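Bumblebee peptidoglycan recognition protein SA (Bombus, PDB 5XZ4) probably recognises bacterial peptidoglycan as part of the insect immune response, preferring the Dap-type to the Lys-type. Local coordinates at residues A151-S154 / P155-L159; R142-A146 / K147-A151. One frame throughout, in Å; residues are numbered along the deposited sequence.

Contact 1: residues A151-S154 / P155-L159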
ATOM      1  N   ALA A 151      -1.226 -16.458  -3.738  1.00 14.40           N
ATOM      2  CA  ALA A 151      -2.438 -17.115  -3.243  1.00 16.35           C
ATOM      3  C   ALA A 151      -2.984 -16.347  -2.053  1.00 15.66           C
ATOM      4  O   ALA A 151      -2.495 -16.500  -0.920  1.00 15.20           O
ATOM      5  CB  ALA A 151      -2.167 -18.574  -2.881  1.00 17.44           C
ATOM      6  N   THR A 152      -3.960 -15.481  -2.334  1.00 13.56           N
ATOM      7  CA  THR A 152      -4.555 -14.581  -1.349  1.00 14.86           C
ATOM      8  C   THR A 152      -5.889 -14.078  -1.891  1.00 14.59           C
ATOM      9  O   THR A 152      -6.099 -14.068  -3.125  1.00 16.12           O
ATOM     10  CB  THR A 152      -3.635 -13.373  -1.057  1.00 14.08           C
ATOM     11  OG1 THR A 152      -4.207 -12.613   0.012  1.00 13.81           O
ATOM     12  CG2 THR A 152      -3.407 -12.461  -2.309  1.00 14.29           C
ATOM     13  N   MET A 153      -6.781 -13.649  -0.999  1.00 16.28           N
ATOM     14  CA  MET A 153      -7.980 -12.919  -1.442  1.00 17.42           C
ATOM     15  C   MET A 153      -7.761 -11.396  -1.562  1.00 15.49           C
ATOM     16  O   MET A 153      -8.563 -10.701  -2.191  1.00 16.67           O
ATOM     17  CB  MET A 153      -9.222 -13.286  -0.607  1.00 22.45           C
ATOM     18  CG  MET A 153      -9.730 -14.713  -0.866  1.00 27.52           C
ATOM     19  SD  MET A 153     -10.237 -15.089  -2.569  1.00 33.22           S
ATOM     20  CE  MET A 153     -11.911 -14.456  -2.581  1.00 32.93           C
ATOM     21  N   SER A 154      -6.642 -10.907  -1.024  1.00 13.60           N
ATOM     22  CA  SER A 154      -6.265  -9.473  -1.113  1.00 12.72           C
ATOM     23  C   SER A 154      -6.174  -9.038  -2.604  1.00 12.37           C
ATOM     24  O   SER A 154      -5.569  -9.768  -3.419  1.00 12.18           O
ATOM     25  CB  SER A 154      -4.935  -9.294  -0.388  1.00 11.95           C
ATOM     26  OG  SER A 154      -4.555  -7.921  -0.371  1.00 11.63           O
ATOM     27  N   PRO A 155      -6.749  -7.891  -3.008  1.00 11.01           N
ATOM     28  CA  PRO A 155      -7.221  -6.782  -2.186  1.00 10.91           C
ATOM     29  C   PRO A 155      -8.727  -6.813  -1.912  1.00 11.64           C
ATOM     30  O   PRO A 155      -9.315  -5.771  -1.594  1.00 11.50           O
ATOM     31  CB  PRO A 155      -6.881  -5.570  -3.082  1.00 10.64           C
ATOM     32  CG  PRO A 155      -7.181  -6.088  -4.469  1.00 10.35           C
ATOM     33  CD  PRO A 155      -6.625  -7.490  -4.429  1.00 11.74           C
ATOM     34  N   GLY A 156      -9.330  -7.993  -2.054  1.00 12.90           N
ATOM     35  CA  GLY A 156     -10.773  -8.171  -1.946  1.00 13.95           C
ATOM     36  C   GLY A 156     -11.432  -8.042  -3.301  1.00 15.29           C
ATOM     37  O   GLY A 156     -11.029  -7.208  -4.119  1.00 15.37           O
ATOM     38  N   SER A 157     -12.438  -8.867  -3.552  1.00 17.45           N
ATOM     39  CA  SER A 157     -13.054  -8.916  -4.874  1.00 18.11           C
ATOM     40  C   SER A 157     -13.580  -7.571  -5.369  1.00 15.97           C
ATOM     41  O   SER A 157     -13.445  -7.250  -6.550  1.00 18.13           O
ATOM     42  CB  SER A 157     -14.158  -9.970  -4.904  1.00 21.24           C
ATOM     43  OG  SER A 157     -13.586 -11.255  -4.761  1.00 26.34           O
ATOM     44  N   LYS A 158     -14.165  -6.783  -4.466  1.00 16.84           N
ATOM     45  CA  LYS A 158     -14.737  -5.512  -4.864  1.00 16.80           C
ATOM     46  C   LYS A 158     -13.667  -4.472  -5.245  1.00 15.90           C
ATOM     47  O   LYS A 158     -13.792  -3.819  -6.276  1.00 17.13           O
ATOM     48  CB  LYS A 158     -15.695  -4.977  -3.799  1.00 18.64           C
ATOM     49  CG  LYS A 158     -16.574  -3.844  -4.277  1.00 23.85           C
ATOM     50  CD  LYS A 158     -17.791  -4.324  -5.059  1.00 28.03           C
ATOM     51  CE  LYS A 158     -18.652  -3.147  -5.490  1.00 31.44           C
ATOM     52  NZ  LYS A 158     -19.605  -3.554  -6.553  1.00 31.96           N
ATOM     53  N   LEU A 159     -12.619  -4.349  -4.416  1.00 13.76           N
ATOM     54  CA  LEU A 159     -11.510  -3.448  -4.713  1.00 13.37           C
ATOM     55  C   LEU A 159     -10.765  -3.914  -5.967  1.00 13.05           C
ATOM     56  O   LEU A 159     -10.336  -3.082  -6.767  1.00 12.83           O
ATOM     57  CB  LEU A 159     -10.570  -3.306  -3.517  1.00 11.91           C
ATOM     58  CG  LEU A 159      -9.341  -2.411  -3.679  1.00 11.03           C
ATOM     59  CD1 LEU A 159      -9.606  -1.019  -4.242  1.00 10.86           C
ATOM     60  CD2 LEU A 159      -8.708  -2.295  -2.307  1.00 11.02           C
TER
HETATM   61  O   HOH W   1     -10.780 -11.505  -3.653  1.00 26.08           O
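The chain turns sharply from Met-153 to Gly-156 through a cis peptide before Pro-155, which brings the CA atoms of Ser-154 and Pro-155 to 3.1 Å; Gly-156 N closes the turn with a 2.8 Å hydrogen bond to Met-153 O, bent to 148°. This is a type VI turn, with proline at its third position. Gly-156 has a positive phi, at which a CB would press on the preceding carbonyl oxygen, and it serves as the N-cap residue of helix 157-163. Met-153 O has a second partner: a water donates to it at 2.8 Å and accepts from Ser-157 OG at 3.0 Å, bridging the turn to the first helical residue. Met-153 folds over the same spot, its CE 4.2 Å from Ser-157 OG. Immediately before the cis-proline turn, Ser-154 N donates to Thr-152 OG1 at 3.1 Å, an ST turn. With chi1 at -177°, the hydroxyl of Ser-154 points away from its own N and over the start of the proline, OG 3.4 Å from Pro-155 CA. From there it makes hydrogen bonds with His-37 ND1 and His-38 N on strand 31-38. Gly-156 has no side chain to cap the helix, and Gln-112 OE1 takes up the N-H of its first residue, Ser-157, while the cis-proline turn sets the buried serine hydroxyl against the histidine.

Contact 2: residues R142-A146 / K147-A151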
ATOM      1  N   ARG A 142       3.148  -1.065 -13.960  1.00 13.01           N
ATOM      2  CA  ARG A 142       2.106  -2.088 -14.010  1.00 14.28           C
ATOM      3  C   ARG A 142       1.448  -2.199 -12.633  1.00 11.51           C
ATOM      4  O   ARG A 142       2.122  -2.553 -11.659  1.00 12.24           O
ATOM      5  CB  ARG A 142       2.695  -3.430 -14.442  1.00 15.30           C
ATOM      6  CG  ARG A 142       3.146  -3.425 -15.908  1.00 18.34           C
ATOM      7  CD  ARG A 142       4.014  -4.623 -16.231  1.00 22.57           C
ATOM      8  NE  ARG A 142       4.631  -4.531 -17.555  1.00 28.58           N
ATOM      9  CZ  ARG A 142       5.468  -5.430 -18.066  1.00 30.13           C
ATOM     10  NH1 ARG A 142       5.976  -5.237 -19.277  1.00 31.87           N
ATOM     11  NH2 ARG A 142       5.806  -6.525 -17.381  1.00 31.09           N
ATOM     12  N   VAL A 143       0.162  -1.881 -12.557  1.00 10.14           N
ATOM     13  CA  VAL A 143      -0.586  -1.971 -11.291  1.00 10.30           C
ATOM     14  C   VAL A 143      -1.325  -3.308 -11.314  1.00 10.51           C
ATOM     15  O   VAL A 143      -2.018  -3.625 -12.288  1.00 11.13           O
ATOM     16  CB  VAL A 143      -1.578  -0.799 -11.129  1.00 10.22           C
ATOM     17  CG1 VAL A 143      -2.451  -1.004  -9.891  1.00 11.66           C
ATOM     18  CG2 VAL A 143      -0.838   0.526 -11.046  1.00 11.47           C
ATOM     19  N   ILE A 144      -1.167  -4.090 -10.244  1.00  9.90           N
ATOM     20  CA  ILE A 144      -1.848  -5.403 -10.133  1.00 10.26           C
ATOM     21  C   ILE A 144      -2.403  -5.596  -8.730  1.00  9.78           C
ATOM     22  O   ILE A 144      -1.850  -5.045  -7.768  1.00 10.25           O
ATOM     23  CB  ILE A 144      -0.938  -6.588 -10.536  1.00 11.37           C
ATOM     24  CG1 ILE A 144       0.349  -6.623  -9.730  1.00 11.97           C
ATOM     25  CG2 ILE A 144      -0.629  -6.564 -12.035  1.00 12.82           C
ATOM     26  CD1 ILE A 144       1.172  -7.882  -9.914  1.00 14.09           C
ATOM     27  N   GLY A 145      -3.493  -6.366  -8.611  1.00  9.86           N
ATOM     28  CA  GLY A 145      -3.977  -6.783  -7.275  1.00 10.12           C
ATOM     29  C   GLY A 145      -3.119  -7.930  -6.784  1.00 10.22           C
ATOM     30  O   GLY A 145      -2.668  -8.756  -7.595  1.00 10.53           O
ATOM     31  N   ALA A 146      -2.923  -8.020  -5.465  1.00 10.11           N
ATOM     32  CA  ALA A 146      -2.116  -9.124  -4.901  1.00 10.52           C
ATOM     33  C   ALA A 146      -2.541 -10.532  -5.358  1.00 10.50           C
ATOM     34  O   ALA A 146      -1.681 -11.378  -5.674  1.00 11.23           O
ATOM     35  CB  ALA A 146      -2.118  -9.047  -3.377  1.00 10.58           C
ATOM     36  N   LYS A 147      -3.858 -10.745  -5.443  1.00 10.94           N
ATOM     37  CA  LYS A 147      -4.413 -12.052  -5.810  1.00 12.17           C
ATOM     38  C   LYS A 147      -3.994 -12.526  -7.211  1.00 13.27           C
ATOM     39  O   LYS A 147      -4.105 -13.700  -7.495  1.00 14.56           O
ATOM     40  CB  LYS A 147      -5.951 -12.059  -5.705  1.00 12.83           C
ATOM     41  CG  LYS A 147      -6.694 -11.081  -6.619  1.00 14.38           C
ATOM     42  CD  LYS A 147      -8.197 -11.045  -6.345  1.00 18.00           C
ATOM     43  CE  LYS A 147      -8.865 -12.374  -6.646  1.00 20.49           C
ATOM     44  NZ  LYS A 147     -10.278 -12.461  -6.188  1.00 24.30           N
ATOM     45  N   GLN A 148      -3.532 -11.613  -8.070  1.00 12.21           N
ATOM     46  CA  GLN A 148      -3.100 -11.970  -9.433  1.00 12.25           C
ATOM     47  C   GLN A 148      -1.756 -12.684  -9.444  1.00 12.41           C
ATOM     48  O   GLN A 148      -1.455 -13.398 -10.411  1.00 13.96           O
ATOM     49  CB  GLN A 148      -3.003 -10.710 -10.293  1.00 12.01           C
ATOM     50  CG  GLN A 148      -4.340 -10.066 -10.553  1.00 12.97           C
ATOM     51  CD  GLN A 148      -4.219  -8.813 -11.397  1.00 12.32           C
ATOM     52  OE1 GLN A 148      -4.502  -7.711 -10.940  1.00 12.22           O
ATOM     53  NE2 GLN A 148      -3.821  -8.990 -12.663  1.00 13.34           N
ATOM     54  N   VAL A 149      -0.952 -12.501  -8.380  1.00 11.88           N
ATOM     55  CA  VAL A 149       0.415 -13.051  -8.312  1.00 13.46           C
ATOM     56  C   VAL A 149       0.756 -13.902  -7.082  1.00 13.86           C
ATOM     57  O   VAL A 149       1.852 -14.458  -7.017  1.00 14.32           O
ATOM     58  CB  VAL A 149       1.502 -11.968  -8.494  1.00 13.94           C
ATOM     59  CG1 VAL A 149       1.434 -11.402  -9.906  1.00 15.84           C
ATOM     60  CG2 VAL A 149       1.412 -10.880  -7.422  1.00 14.25           C
ATOM     61  N   THR A 150      -0.145 -13.935  -6.101  1.00 13.84           N
ATOM     62  CA  THR A 150       0.038 -14.755  -4.905  1.00 13.80           C
ATOM     63  C   THR A 150      -1.296 -15.372  -4.518  1.00 13.48           C
ATOM     64  O   THR A 150      -2.365 -14.869  -4.885  1.00 14.82           O
ATOM     65  CB  THR A 150       0.532 -13.912  -3.697  1.00 14.76           C
ATOM     66  OG1 THR A 150      -0.363 -12.810  -3.473  1.00 14.57           O
ATOM     67  CG2 THR A 150       1.956 -13.407  -3.890  1.00 15.46           C
ATOM     68  N   ALA A 151      -1.226 -16.458  -3.738  1.00 14.40           N
ATOM     69  CA  ALA A 151      -2.438 -17.115  -3.243  1.00 16.35           C
ATOM     70  C   ALA A 151      -2.984 -16.347  -2.053  1.00 15.66           C
ATOM     71  O   ALA A 151      -2.495 -16.500  -0.920  1.00 15.20           O
ATOM     72  CB  ALA A 151      -2.167 -18.574  -2.881  1.00 17.44           C
TER
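Gln-148 reaches back to the strand it has just left: its OE1 accepts from Gly-145 N at 2.9 Å, a fairly straight bond (161°) whose donor sits above the amide plane. The extended run beyond CG (chi2 180°) carries the amide at a slant across Ile-144, whose CB is 3.8 Å from OE1. Ile-144 CD1 meets Val-149 CG1 at 3.5 Å, the two side chains crossing at about a right angle. Ala-146 O collects three donors. Val-149 N comes in at 3.0 Å from above the carbonyl plane, Thr-150 N almost straight down the C=O direction, and Thr-150 OG1, well above the plane, at 2.9 Å. With chi1 at 55° the hydroxyl is swung back over that oxygen. The bonds Gln-148 N to Gly-145 O and Val-149 N to Ala-146 O close two overlapping type I turns, by which the chain leaves 141-145, an outermost strand of the mixed sheet, beside strand 31-38. Farther out, OE1 also accepts from Trp-169 NE1 and Gln-160 NE2, and NE2 bonds with Val-170 O, so the amide is fixed at both ends. Val-149 packs on Tyr-98 and Pro-173, Ala-146 on Ile-35 and His-37.

Contact 2 carries the chain off the edge strand and contact 1 delivers it into helix 157-163; they share Ala-151, and their centres lie 9 Å apart. They also touch, Lys-147 CB lying 3.3 Å from Ser-154 O. Contact 1 is buried apart from exposed Met-153; contact 2 is partly buried, with none of its touching residues exposed. Both use backbone bonds, but contact 1 adds a water and the hydroxyls of Thr-152, Ser-154 and Ser-157, contact 2 a multiply bonded glutamine amide and the Ile-144/Val-149 pair. Ala-146 and Ser-154 both meet His-37. Zinc amidases of this family bind the metal with two histidines and a cysteine; alanine and serine probably occupy two of those places, consistent with a recognition role.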